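Local coordinates for protein SusD homolog (Bacteroides thetaiotaomicron, PDB 3SGH) that probably binds glycans at the outer membrane as a SusD-like lipoprotein, handing them on for uptake by a partner transporter, at residues A[248-253]-A[301-306]; A[256-261]-A[369-374]; A[445-450]-A[480-485]; A[197-202]-A[488-493]; A[98-103]-A[156-161]. All blocks are in the same frame, centred on the assembly; numbering follows the deposited sequence.

Contact 1. Residues A[248-253]-A[301-306]; sequences EVRANA and YSKLFI
With CG anti to the carbonyl carbon (chi1 -72°) and the chain bent at chi2, which brings CD to 3.6 Å from S302 O, R250 runs alongside K303, the two side chains pointing the same way. The setting is a small antiparallel sheet in which strand 249-251 pairs with strand 50-52, while the irregular segment 301-306 passes over it nearly at right angles, the two directions being 94° apart. Such a crossing allows little strand pairing, and a single direct backbone hydrogen bond spans it, from A251 N to S302 O at 2.9 Å and fairly straight. K303 CG lies over one face of the R250 guanidinium, toward its rim, 3.7 Å from NE. In its own segment R250 NH1 donates to V249 O at 2.9 Å, and the group is held further by the carbonyls of S244 and A299. An alanine here would probably leave the carbonyl oxygens of V249, S244 and A299 without their guanidinium donor and open a gap beside K303 CG. On the apolar side L304 spreads its two methyls: CD1 approaches V249 CG2 at 4.3 Å, and CD2 sits 3.9 Å from A251 CA, with V50 and Y240 also packing on this leucine. A water also joins the segments, donating to V249 O at 2.9 Å and accepting from L304 N at 3.0 Å.

Contact 2. Residues A[256-261]-A[369-374]; sequences VSYMNG and SIPGNY
Y258 offers one face of its ring to P371, whose CB lies 3.9 Å from the ring centroid in a CH-pi contact, 27° off the ring normal. This CB is 3.5 Å from Y258 CD2, and the proline CG follows beyond the rim on the CD2 and CE2 side. Segment 369-374, in the loop between helices 360-364 and 403-417, packs here along the last turns of helix 253-261. W415 of helix 403-417 meets the same tyrosine edge-to-face, so that Y258 joins its helix to both this loop and a neighbouring helix. The backbone bond of the contact runs from G372 N to S257 O at 2.9 Å. It is distinctly bent (134° at the hydrogen), in keeping with an approach 47° out of the carbonyl plane. That oxygen already receives G261 N at 3.1 Å in the regular helical pattern, from the opposite face. Two glycines make the approach possible. A beta carbon on G261 would collide with I370 O, and one on G372 would collide with S257 O; without them, G261 CA can come to 3.2 Å from I370 O in a CA-H...O contact. Farther along, S257 OG, hydrogen-bonded to A253 O, lies at the edge of the Y374 ring near its plane and 3.4 Å from Y374 CB. A water donating to G261 O and accepting from I370 N extends the polar joint. A helix carbonyl thus serves two donors, and the bare glycine backbones let main chain pack directly on main chain.

Contact 3. Residues A[445-450]-A[480-485]; sequences NADCNT and NGKDSN
A type I beta turn from N445 to C448, reinforced by an Asx turn at its start and lying in the loop between helices 424-432 and 461-466, presents D447 to the loop 480-485 that follows helix 468-477. Within it N445 OD1 accepts from D447 N at 2.8 Å, which helps to hold the turn that carries D447. A single carboxylate oxygen then does the bridging. K482 NZ forms a salt bridge to D447 OD2 at 2.8 Å, on the syn side, its chain extended beyond CG so that the two side chains meet tip to tip. S484 OG donates to that same oxygen at 2.8 Å from the anti side, and both donors come from the same face of the carboxylate. S484 OG stands anti to its backbone N (chi1 174°), which turns it to the carboxylate. This double grip would be expected to favour the charged form of D447, although K482 is exposed and its share is probably tempered by solvent. Deeper in, C448 SG packs against N485 CB at 3.7 Å. N485 is itself tied through OD1 to R458, so the polar end of this residue is held from outside the two segments. The side-chain amide planes of N445 and N485 are 20° apart, and each nitrogen has its own acceptor, N67 OD1 for N445 and Y66 O for N485; the two ND2 atoms stand 3.5 Å apart.

Contact 4. Residues A[197-202]-A[488-493]; sequences IRISGV and DLWWAM
V202 over W490 and R198 over W491 make the two CH-pi contacts of this interface, in which the last part of helix 181-198 and the residues after it meet the turn 489-492. V202 CG1 stands almost exactly above the six-membered ring of W490, 3.6 Å from its centroid and 3° off the normal. CG1 takes the crowded position between the backbone N and the carbonyl carbon (chi1 59°); CG2, anti to the backbone N, also lies over this face, 3.5 Å from W490 NE1. The second contact puts R198 CD over the six-membered ring of W491, 3.9 Å from the centroid. Arginine and tryptophan lie side by side, but R198 CZ is far enough away that any cation-pi attraction is weak at most; R198 NH1 is hydrogen-bonded to S118 OG. L489 CB and A492 CB cover the opposite face of W491, so this indole is sandwiched, and W144 of helix 140-162 meets it with its ring plane steeply inclined.

Plain apolar packing fills in between: I199 CG2 touches W490 CZ3 at 3.8 Å, and V202 CG1 lies 4.0 Å from W491 CB.

The polar part is one water, which donates to R198 O at 2.8 Å and to W491 O at 2.7 Å while accepting from G201 N at 2.8 Å. Dispersion over indole faces therefore supplies much of the contact, and a single water provides hydrogen-bonding partners for backbone atoms on both sides of the joint.

Contact 5. Residues A[98-103]-A[156-161]; sequences KGVIYA and TILKSA
G99 O receives A103 N at 3.0 Å, the opening bond of helix 100-120, and the same carbonyl meets I157 CG2 across the contact at 3.6 Å. G99 occupies the N-cap position with a positive phi, at which a side chain would press on the carbonyl of K98. The packing joins two long helices, 100-120 and 140-162, in the alpha-alpha superhelical, TPR-like body of the SusD family.

I157 is the wedge. Its CG1 is anti to the carbonyl carbon (chi1 -67°), while CG2 points to G99 and to A103 CB, the latter at 3.7 Å. CD1 reaches the edge of the Y102 ring, near its plane, at a looser 4.5 Å from Y102 CD2; Y102 OH is hydrogen-bonded to E92. An alanine in place of I157 would keep the CB contact with A103 but would probably open a gap against G99 O and leave the edge of Y102 without this neighbour.

One turn beyond I157, A161 CB presses on V100 CG2 at 3.3 Å, tighter than usual van der Waals contact. V100 CG1 meets L158 CD2 at 4.3 Å, and C181 of helix 181-198 touches both of these residues, bringing a third helix to the seam. Across the seam the side chains interact through hydrocarbon alone, and the small residues A103 and A161 let the helices come close; adhesion here depends on fit, while backbone bonds such as A103 N to G99 O and A161 N to I157 O stay inside each segment.

In the fold
Contacts 1 and 4 are the buried pair, about 30 Å apart between centres and on opposite sides of the chain's centre; both, like contact 2, include a bridging water, but contact 1 combines a backbone hydrogen bond with packing on a guanidinium where contact 4 relies on indole faces. Contacts 2, 3 and 5 are only partly buried. Contact 2 touches contact 1, since strand 249-251 leads straight into helix 253-261 and A253 packs on Y374. Contact 3 adjoins contact 4 in sequence and is nested within its loop, yet it centres on a salt bridge and a hydroxyl bond sharing one carboxylate oxygen. Contact 5 is the one helix-to-helix seam, and its cross-contacts are apolar.

Contact 1. Residues A[248-253]-A[301-306]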
# COMPACT_ATOMS: atom_id res chain seq x y z
N GLU A 248 1.93 -14.51 13.67
CA GLU A 248 2.21 -13.13 13.99
C GLU A 248 1.39 -12.11 13.18
O GLU A 248 1.62 -10.93 13.33
CB GLU A 248 3.72 -12.84 13.93
CG GLU A 248 4.50 -13.59 15.05
CD GLU A 248 5.97 -13.26 15.12
OE1 GLU A 248 6.45 -12.32 14.44
OE2 GLU A 248 6.65 -13.96 15.92
N VAL A 249 0.44 -12.59 12.37
CA VAL A 249 -0.48 -11.71 11.66
C VAL A 249 -1.86 -12.31 11.58
O VAL A 249 -2.01 -13.51 11.39
CB VAL A 249 0.09 -11.29 10.25
CG1 VAL A 249 0.07 -12.51 9.28
CG2 VAL A 249 -0.64 -10.05 9.70
N ARG A 250 -2.87 -11.44 11.80
CA ARG A 250 -4.27 -11.82 11.69
C ARG A 250 -5.03 -10.69 10.98
O ARG A 250 -4.48 -9.64 10.70
CB ARG A 250 -4.88 -12.13 13.06
CG ARG A 250 -4.41 -13.43 13.73
CD ARG A 250 -4.94 -14.64 13.03
NE ARG A 250 -4.53 -15.93 13.55
CZ ARG A 250 -3.47 -16.65 13.14
NH1 ARG A 250 -2.61 -16.18 12.26
NH2 ARG A 250 -3.24 -17.84 13.67
N ALA A 251 -6.30 -10.91 10.68
CA ALA A 251 -7.15 -9.88 10.12
C ALA A 251 -7.30 -8.74 11.15
O ALA A 251 -7.39 -8.96 12.35
CB ALA A 251 -8.50 -10.48 9.74
N ASN A 252 -7.37 -7.53 10.67
CA ASN A 252 -7.50 -6.32 11.49
C ASN A 252 -8.98 -6.03 11.76
O ASN A 252 -9.84 -6.14 10.88
CB ASN A 252 -6.82 -5.15 10.76
CG ASN A 252 -6.70 -3.89 11.58
OD1 ASN A 252 -7.68 -3.39 12.14
ND2 ASN A 252 -5.51 -3.31 11.59
N ALA A 253 -9.26 -5.72 13.03
CA ALA A 253 -10.58 -5.34 13.50
C ALA A 253 -11.28 -4.34 12.60
O ALA A 253 -12.49 -4.38 12.42
CB ALA A 253 -10.39 -4.68 14.89
N TYR A 301 -8.60 -16.01 16.04
CA TYR A 301 -9.32 -14.96 15.41
C TYR A 301 -9.23 -15.11 13.88
O TYR A 301 -8.47 -15.95 13.39
CB TYR A 301 -8.79 -13.58 15.88
CG TYR A 301 -9.24 -13.18 17.29
CD1 TYR A 301 -9.01 -14.02 18.40
CD2 TYR A 301 -9.81 -11.90 17.53
CE1 TYR A 301 -9.39 -13.65 19.69
CE2 TYR A 301 -10.15 -11.52 18.83
CZ TYR A 301 -9.95 -12.41 19.89
OH TYR A 301 -10.29 -12.06 21.16
N SER A 302 -9.99 -14.32 13.13
CA SER A 302 -9.96 -14.41 11.67
C SER A 302 -8.55 -14.23 11.08
O SER A 302 -7.84 -13.26 11.42
CB SER A 302 -10.88 -13.40 11.04
OG SER A 302 -12.23 -13.76 11.29
N LYS A 303 -8.21 -15.14 10.18
CA LYS A 303 -6.96 -15.10 9.46
C LYS A 303 -7.15 -14.47 8.10
O LYS A 303 -8.27 -14.35 7.58
CB LYS A 303 -6.41 -16.50 9.27
CG LYS A 303 -6.21 -17.28 10.57
CD LYS A 303 -5.68 -18.70 10.38
CE LYS A 303 -6.82 -19.66 9.97
NZ LYS A 303 -6.44 -21.14 9.78
N LEU A 304 -6.04 -14.03 7.51
CA LEU A 304 -6.05 -13.59 6.12
C LEU A 304 -6.23 -14.85 5.26
O LEU A 304 -5.49 -15.85 5.43
CB LEU A 304 -4.72 -12.89 5.78
CG LEU A 304 -4.23 -11.79 6.74
CD1 LEU A 304 -2.88 -11.27 6.26
CD2 LEU A 304 -5.24 -10.64 6.81
N PHE A 305 -7.17 -14.79 4.32
CA PHE A 305 -7.45 -15.90 3.43
C PHE A 305 -6.19 -16.37 2.67
O PHE A 305 -5.95 -17.57 2.48
CB PHE A 305 -8.54 -15.56 2.44
CG PHE A 305 -8.93 -16.74 1.59
CD1 PHE A 305 -8.30 -16.98 0.38
CD2 PHE A 305 -9.86 -17.67 2.07
CE1 PHE A 305 -8.60 -18.14 -0.37
CE2 PHE A 305 -10.18 -18.79 1.35
CZ PHE A 305 -9.55 -19.04 0.10
N ILE A 306 -5.37 -15.43 2.24
CA ILE A 306 -4.18 -15.76 1.41
C ILE A 306 -3.20 -16.64 2.20
O ILE A 306 -2.48 -17.42 1.60
CB ILE A 306 -3.46 -14.47 0.90
CG1 ILE A 306 -2.47 -14.79 -0.24
CG2 ILE A 306 -2.81 -13.72 2.08
CD1 ILE A 306 -1.95 -13.47 -0.93
O HOH W 1 -3.63 -14.54 9.18

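Contact 2. Residues A[256-261]-A[369-374]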
# COMPACT_ATOMS: atom_id res chain seq x y z
N VAL A 256 -12.43 -5.72 8.94
CA VAL A 256 -13.45 -6.76 9.19
C VAL A 256 -14.75 -6.10 9.67
O VAL A 256 -15.84 -6.44 9.23
CB VAL A 256 -12.96 -7.83 10.21
CG1 VAL A 256 -14.08 -8.83 10.51
CG2 VAL A 256 -11.67 -8.56 9.66
N SER A 257 -14.65 -5.16 10.60
CA SER A 257 -15.84 -4.42 11.10
C SER A 257 -16.55 -3.59 10.03
O SER A 257 -17.80 -3.55 9.96
CB SER A 257 -15.45 -3.51 12.28
OG SER A 257 -15.07 -4.32 13.37
N TYR A 258 -15.81 -2.90 9.18
CA TYR A 258 -16.48 -2.21 8.08
C TYR A 258 -17.27 -3.22 7.23
O TYR A 258 -18.45 -3.03 6.90
CB TYR A 258 -15.48 -1.52 7.17
CG TYR A 258 -15.10 -0.06 7.52
CD1 TYR A 258 -14.23 0.26 8.55
CD2 TYR A 258 -15.62 0.97 6.77
CE1 TYR A 258 -13.87 1.60 8.79
CE2 TYR A 258 -15.26 2.27 7.00
CZ TYR A 258 -14.40 2.58 8.01
OH TYR A 258 -14.04 3.89 8.18
N MSE A 259 -16.62 -4.32 6.87
CA MSE A 259 -17.24 -5.35 6.03
C MSE A 259 -18.38 -6.14 6.71
O MSE A 259 -19.35 -6.51 6.04
CB MSE A 259 -16.14 -6.26 5.51
CG MSE A 259 -15.20 -5.52 4.54
SE MSE A 259 -13.77 -6.64 3.88
CE MSE A 259 -14.82 -7.68 2.59
N ASN A 260 -18.31 -6.34 8.02
CA ASN A 260 -19.42 -6.95 8.76
C ASN A 260 -20.67 -6.03 8.72
O ASN A 260 -21.79 -6.49 8.48
CB ASN A 260 -19.04 -7.25 10.21
CG ASN A 260 -18.27 -8.55 10.39
OD1 ASN A 260 -18.35 -9.46 9.56
ND2 ASN A 260 -17.56 -8.67 11.51
N GLY A 261 -20.45 -4.73 8.90
CA GLY A 261 -21.54 -3.75 8.86
C GLY A 261 -22.23 -3.75 7.52
O GLY A 261 -23.45 -3.62 7.44
N SER A 369 -26.98 0.10 4.94
CA SER A 369 -25.98 -0.52 5.77
C SER A 369 -24.82 0.43 6.06
O SER A 369 -24.34 1.11 5.16
CB SER A 369 -25.45 -1.82 5.13
OG SER A 369 -26.46 -2.78 4.95
N ILE A 370 -24.36 0.45 7.31
CA ILE A 370 -23.24 1.33 7.67
C ILE A 370 -22.10 0.53 8.27
O ILE A 370 -22.28 -0.62 8.70
CB ILE A 370 -23.70 2.43 8.64
CG1 ILE A 370 -24.20 1.84 9.95
CG2 ILE A 370 -24.79 3.31 7.92
CD1 ILE A 370 -24.81 2.88 10.90
N PRO A 371 -20.90 1.11 8.29
CA PRO A 371 -19.75 0.37 8.80
C PRO A 371 -19.98 -0.07 10.26
O PRO A 371 -20.57 0.64 11.06
CB PRO A 371 -18.59 1.36 8.60
CG PRO A 371 -19.06 2.23 7.47
CD PRO A 371 -20.50 2.38 7.64
N GLY A 372 -19.58 -1.30 10.56
CA GLY A 372 -19.86 -1.93 11.85
C GLY A 372 -18.95 -1.46 12.96
O GLY A 372 -17.78 -1.07 12.74
N ASN A 373 -19.47 -1.51 14.17
CA ASN A 373 -18.64 -1.28 15.34
C ASN A 373 -17.89 -2.56 15.62
O ASN A 373 -18.27 -3.62 15.13
CB ASN A 373 -19.51 -0.89 16.53
CG ASN A 373 -20.24 0.38 16.29
OD1 ASN A 373 -19.70 1.28 15.68
ND2 ASN A 373 -21.47 0.47 16.78
N TYR A 374 -16.84 -2.47 16.43
CA TYR A 374 -16.03 -3.62 16.73
C TYR A 374 -16.24 -4.02 18.18
O TYR A 374 -16.18 -3.17 19.05
CB TYR A 374 -14.56 -3.26 16.56
CG TYR A 374 -13.65 -4.37 17.00
CD1 TYR A 374 -13.58 -5.55 16.28
CD2 TYR A 374 -12.83 -4.22 18.11
CE1 TYR A 374 -12.75 -6.58 16.69
CE2 TYR A 374 -11.98 -5.25 18.51
CZ TYR A 374 -11.95 -6.42 17.79
OH TYR A 374 -11.13 -7.44 18.19
O HOH W 2 -25.42 -1.75 8.98

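Contact 3. Residues A[445-450]-A[480-485]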
# COMPACT_ATOMS: atom_id res chain seq x y z
N ASN A 445 4.11 7.14 21.96
CA ASN A 445 5.05 8.11 21.40
C ASN A 445 4.51 9.50 21.69
O ASN A 445 3.38 9.82 21.35
CB ASN A 445 5.16 7.90 19.89
CG ASN A 445 6.26 8.74 19.24
OD1 ASN A 445 6.07 9.92 18.94
ND2 ASN A 445 7.38 8.13 18.99
N ALA A 446 5.35 10.34 22.29
CA ALA A 446 4.95 11.69 22.64
C ALA A 446 4.65 12.59 21.46
O ALA A 446 3.97 13.60 21.61
CB ALA A 446 6.04 12.33 23.49
N ASP A 447 5.15 12.24 20.28
CA ASP A 447 4.90 13.04 19.10
C ASP A 447 3.70 12.60 18.26
O ASP A 447 3.37 13.28 17.27
CB ASP A 447 6.13 13.08 18.20
CG ASP A 447 7.30 13.80 18.82
OD1 ASP A 447 7.13 14.55 19.80
OD2 ASP A 447 8.43 13.59 18.34
N CYS A 448 3.05 11.50 18.64
CA CYS A 448 1.88 10.99 17.89
C CYS A 448 0.68 10.89 18.81
O CYS A 448 0.82 10.52 19.99
CB CYS A 448 2.15 9.59 17.35
SG CYS A 448 3.59 9.44 16.26
N ASN A 449 -0.47 11.26 18.28
CA ASN A 449 -1.75 11.11 19.00
C ASN A 449 -2.63 10.10 18.28
O ASN A 449 -2.41 9.78 17.11
CB ASN A 449 -2.47 12.46 19.12
CG ASN A 449 -2.70 13.15 17.74
OD1 ASN A 449 -3.46 12.67 16.92
ND2 ASN A 449 -2.03 14.27 17.51
N THR A 450 -3.63 9.57 18.97
CA THR A 450 -4.51 8.59 18.32
C THR A 450 -5.45 9.21 17.26
O THR A 450 -5.94 8.50 16.39
CB THR A 450 -5.33 7.84 19.38
OG1 THR A 450 -6.05 8.81 20.15
CG2 THR A 450 -4.40 7.00 20.29
N ASN A 480 8.41 19.82 9.48
CA ASN A 480 8.69 20.57 10.71
C ASN A 480 10.13 20.48 11.20
O ASN A 480 10.43 20.81 12.37
CB ASN A 480 7.75 20.10 11.81
CG ASN A 480 8.04 18.66 12.27
OD1 ASN A 480 8.96 17.98 11.76
ND2 ASN A 480 7.24 18.19 13.22
N GLY A 481 11.03 20.05 10.32
CA GLY A 481 12.45 19.98 10.70
C GLY A 481 12.86 18.97 11.78
O GLY A 481 13.94 19.07 12.37
N LYS A 482 12.03 17.97 12.03
CA LYS A 482 12.28 16.99 13.07
C LYS A 482 12.10 15.58 12.53
O LYS A 482 11.05 15.27 11.95
CB LYS A 482 11.28 17.20 14.21
CG LYS A 482 11.79 16.66 15.52
CD LYS A 482 10.73 16.61 16.64
CE LYS A 482 11.28 15.80 17.82
NZ LYS A 482 10.23 15.69 18.85
N ASP A 483 13.07 14.71 12.76
CA ASP A 483 12.98 13.31 12.31
C ASP A 483 12.21 12.50 13.35
O ASP A 483 12.78 11.79 14.17
CB ASP A 483 14.40 12.74 12.08
CG ASP A 483 14.41 11.30 11.55
OD1 ASP A 483 13.39 10.87 10.94
OD2 ASP A 483 15.46 10.60 11.73
N SER A 484 10.89 12.64 13.30
CA SER A 484 9.94 12.07 14.23
C SER A 484 8.92 11.18 13.55
O SER A 484 8.53 11.46 12.39
CB SER A 484 9.16 13.24 14.88
OG SER A 484 8.12 12.78 15.70
N ASN A 485 8.42 10.19 14.29
CA ASN A 485 7.27 9.39 13.85
C ASN A 485 6.02 10.25 13.60
O ASN A 485 5.12 9.87 12.86
CB ASN A 485 6.88 8.36 14.92
CG ASN A 485 7.89 7.25 15.10
OD1 ASN A 485 8.96 7.22 14.44
ND2 ASN A 485 7.58 6.33 16.01

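Contact 4. Residues A[197-202]-A[488-493]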
# COMPACT_ATOMS: atom_id res chain seq x y z
N ILE A 197 -2.32 11.02 -7.77
CA ILE A 197 -3.35 11.19 -6.72
C ILE A 197 -2.67 11.42 -5.36
O ILE A 197 -3.06 12.29 -4.60
CB ILE A 197 -4.33 9.98 -6.68
CG1 ILE A 197 -5.30 10.08 -7.89
CG2 ILE A 197 -5.09 9.91 -5.29
CD1 ILE A 197 -6.40 11.21 -7.75
N ARG A 198 -1.58 10.70 -5.10
CA ARG A 198 -0.95 10.80 -3.78
C ARG A 198 -0.39 12.17 -3.49
O ARG A 198 -0.45 12.64 -2.32
CB ARG A 198 0.13 9.76 -3.61
CG ARG A 198 0.65 9.79 -2.16
CD ARG A 198 1.15 8.57 -1.70
NE ARG A 198 0.20 7.48 -1.81
CZ ARG A 198 0.60 6.23 -1.84
NH1 ARG A 198 1.91 5.95 -1.73
NH2 ARG A 198 -0.30 5.24 -1.96
N ILE A 199 0.18 12.81 -4.53
CA ILE A 199 0.71 14.18 -4.41
C ILE A 199 -0.25 15.33 -4.78
O ILE A 199 0.19 16.53 -4.82
CB ILE A 199 2.08 14.32 -5.10
CG1 ILE A 199 1.97 14.26 -6.63
CG2 ILE A 199 3.09 13.27 -4.59
CD1 ILE A 199 3.15 15.00 -7.31
N SER A 200 -1.54 15.00 -4.93
CA SER A 200 -2.51 15.90 -5.52
C SER A 200 -2.94 16.97 -4.54
O SER A 200 -3.41 18.06 -4.95
CB SER A 200 -3.72 15.15 -6.05
OG SER A 200 -4.42 14.47 -5.04
N GLY A 201 -2.77 16.70 -3.24
CA GLY A 201 -3.13 17.69 -2.22
C GLY A 201 -2.12 18.83 -2.21
O GLY A 201 -2.47 20.04 -2.17
N VAL A 202 -0.84 18.45 -2.25
CA VAL A 202 0.25 19.43 -2.18
C VAL A 202 0.53 20.08 -3.51
O VAL A 202 0.83 21.26 -3.53
CB VAL A 202 1.55 18.81 -1.59
CG1 VAL A 202 2.06 17.61 -2.43
CG2 VAL A 202 2.67 19.90 -1.39
N ASP A 488 4.76 15.08 9.60
CA ASP A 488 4.07 14.87 8.35
C ASP A 488 4.98 14.92 7.14
O ASP A 488 5.90 15.73 7.03
CB ASP A 488 2.91 15.85 8.22
CG ASP A 488 1.60 15.30 8.83
OD1 ASP A 488 1.18 14.16 8.50
OD2 ASP A 488 0.99 16.06 9.66
N LEU A 489 4.67 14.02 6.21
CA LEU A 489 5.24 14.04 4.88
C LEU A 489 4.69 15.18 4.00
O LEU A 489 3.63 15.75 4.26
CB LEU A 489 5.04 12.69 4.23
CG LEU A 489 5.73 11.54 4.97
CD1 LEU A 489 5.63 10.23 4.19
CD2 LEU A 489 7.22 11.85 5.27
N TRP A 490 5.39 15.44 2.90
CA TRP A 490 5.18 16.63 2.08
C TRP A 490 3.76 16.64 1.48
O TRP A 490 3.10 17.70 1.37
CB TRP A 490 6.25 16.62 0.99
CG TRP A 490 6.10 17.57 -0.11
CD1 TRP A 490 6.29 18.94 -0.06
CD2 TRP A 490 5.88 17.25 -1.49
NE1 TRP A 490 6.15 19.47 -1.33
CE2 TRP A 490 5.88 18.46 -2.21
CE3 TRP A 490 5.66 16.07 -2.17
CZ2 TRP A 490 5.66 18.51 -3.60
CZ3 TRP A 490 5.43 16.13 -3.55
CH2 TRP A 490 5.43 17.32 -4.23
N TRP A 491 3.30 15.46 1.10
CA TRP A 491 2.01 15.26 0.46
C TRP A 491 0.88 14.98 1.45
O TRP A 491 -0.28 14.97 1.04
CB TRP A 491 2.07 14.10 -0.54
CG TRP A 491 2.64 12.82 0.06
CD1 TRP A 491 3.93 12.41 -0.00
CD2 TRP A 491 1.93 11.81 0.82
NE1 TRP A 491 4.08 11.20 0.66
CE2 TRP A 491 2.87 10.81 1.15
CE3 TRP A 491 0.60 11.64 1.20
CZ2 TRP A 491 2.53 9.69 1.91
CZ3 TRP A 491 0.25 10.50 1.93
CH2 TRP A 491 1.20 9.56 2.30
N ALA A 492 1.20 14.79 2.73
CA ALA A 492 0.17 14.41 3.72
C ALA A 492 -0.59 15.65 4.15
O ALA A 492 -0.04 16.75 4.13
CB ALA A 492 0.80 13.76 4.95
N MSE A 493 -1.83 15.47 4.60
CA MSE A 493 -2.60 16.56 5.18
C MSE A 493 -1.97 16.94 6.53
O MSE A 493 -1.60 16.08 7.31
CB MSE A 493 -4.05 16.13 5.41
CG MSE A 493 -4.87 17.23 5.98
SE MSE A 493 -6.77 16.79 5.89
CE MSE A 493 -6.79 14.95 6.45
O HOH W 3 -1.00 15.31 -1.56

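Contact 5. Residues A[98-103]-A[156-161]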
# COMPACT_ATOMS: atom_id res chain seq x y z
N LYS A 98 19.17 1.83 -22.42
CA LYS A 98 18.26 1.60 -23.53
C LYS A 98 17.55 0.26 -23.40
O LYS A 98 18.12 -0.71 -22.94
CB LYS A 98 19.05 1.60 -24.86
CG LYS A 98 19.51 3.00 -25.33
CD LYS A 98 20.56 2.93 -26.47
CE LYS A 98 22.02 2.66 -25.99
NZ LYS A 98 22.75 3.86 -25.36
N GLY A 99 16.33 0.18 -23.91
CA GLY A 99 15.71 -1.14 -24.09
C GLY A 99 14.74 -1.48 -22.97
O GLY A 99 14.69 -0.81 -21.95
N VAL A 100 13.99 -2.56 -23.20
CA VAL A 100 12.91 -3.00 -22.27
C VAL A 100 13.46 -3.41 -20.90
O VAL A 100 12.80 -3.18 -19.88
CB VAL A 100 12.12 -4.13 -22.93
CG1 VAL A 100 11.20 -4.84 -21.90
CG2 VAL A 100 11.30 -3.57 -24.10
N ILE A 101 14.67 -3.94 -20.83
CA ILE A 101 15.20 -4.41 -19.54
C ILE A 101 15.55 -3.17 -18.71
O ILE A 101 15.28 -3.15 -17.52
CB ILE A 101 16.40 -5.39 -19.68
CG1 ILE A 101 15.95 -6.60 -20.52
CG2 ILE A 101 16.97 -5.78 -18.32
CD1 ILE A 101 14.67 -7.32 -20.04
N TYR A 102 16.07 -2.11 -19.34
CA TYR A 102 16.33 -0.88 -18.64
C TYR A 102 15.03 -0.22 -18.19
O TYR A 102 14.94 0.26 -17.06
CB TYR A 102 17.13 0.09 -19.50
CG TYR A 102 17.39 1.39 -18.82
CD1 TYR A 102 18.17 1.44 -17.67
CD2 TYR A 102 16.89 2.59 -19.34
CE1 TYR A 102 18.42 2.65 -17.04
CE2 TYR A 102 17.16 3.81 -18.71
CZ TYR A 102 17.94 3.81 -17.57
OH TYR A 102 18.23 5.01 -16.92
N ALA A 103 14.03 -0.19 -19.08
CA ALA A 103 12.71 0.33 -18.74
C ALA A 103 12.18 -0.40 -17.50
O ALA A 103 11.66 0.23 -16.57
CB ALA A 103 11.77 0.16 -19.91
N THR A 156 7.73 5.34 -22.24
CA THR A 156 7.98 5.56 -23.67
C THR A 156 8.55 4.31 -24.29
O THR A 156 8.17 3.90 -25.39
CB THR A 156 8.94 6.71 -23.89
OG1 THR A 156 8.35 7.90 -23.35
CG2 THR A 156 9.20 6.91 -25.40
N ILE A 157 9.46 3.67 -23.56
CA ILE A 157 10.09 2.42 -24.03
C ILE A 157 9.11 1.28 -24.13
O ILE A 157 9.08 0.58 -25.13
CB ILE A 157 11.24 1.98 -23.11
CG1 ILE A 157 12.37 2.99 -23.22
CG2 ILE A 157 11.78 0.60 -23.55
CD1 ILE A 157 13.41 2.85 -22.16
N LEU A 158 8.33 1.09 -23.07
CA LEU A 158 7.35 -0.01 -23.03
C LEU A 158 6.27 0.15 -24.13
O LEU A 158 5.83 -0.84 -24.71
CB LEU A 158 6.69 -0.12 -21.67
CG LEU A 158 7.60 -0.56 -20.51
CD1 LEU A 158 6.93 -0.34 -19.15
CD2 LEU A 158 8.08 -2.04 -20.74
N LYS A 159 5.85 1.40 -24.40
CA LYS A 159 4.79 1.67 -25.38
C LYS A 159 5.22 1.25 -26.77
O LYS A 159 4.44 0.65 -27.50
CB LYS A 159 4.38 3.15 -25.38
CG LYS A 159 3.18 3.46 -26.25
CD LYS A 159 2.75 4.95 -26.20
CE LYS A 159 1.79 5.32 -27.38
NZ LYS A 159 1.96 6.81 -27.70
N SER A 160 6.45 1.58 -27.12
CA SER A 160 6.99 1.14 -28.38
C SER A 160 7.16 -0.38 -28.44
O SER A 160 6.76 -1.04 -29.43
CB SER A 160 8.35 1.82 -28.59
OG SER A 160 8.90 1.35 -29.79
N ALA A 161 7.76 -0.94 -27.39
CA ALA A 161 8.00 -2.37 -27.31
C ALA A 161 6.68 -3.17 -27.47
O ALA A 161 6.66 -4.21 -28.14
CB ALA A 161 8.70 -2.71 -25.96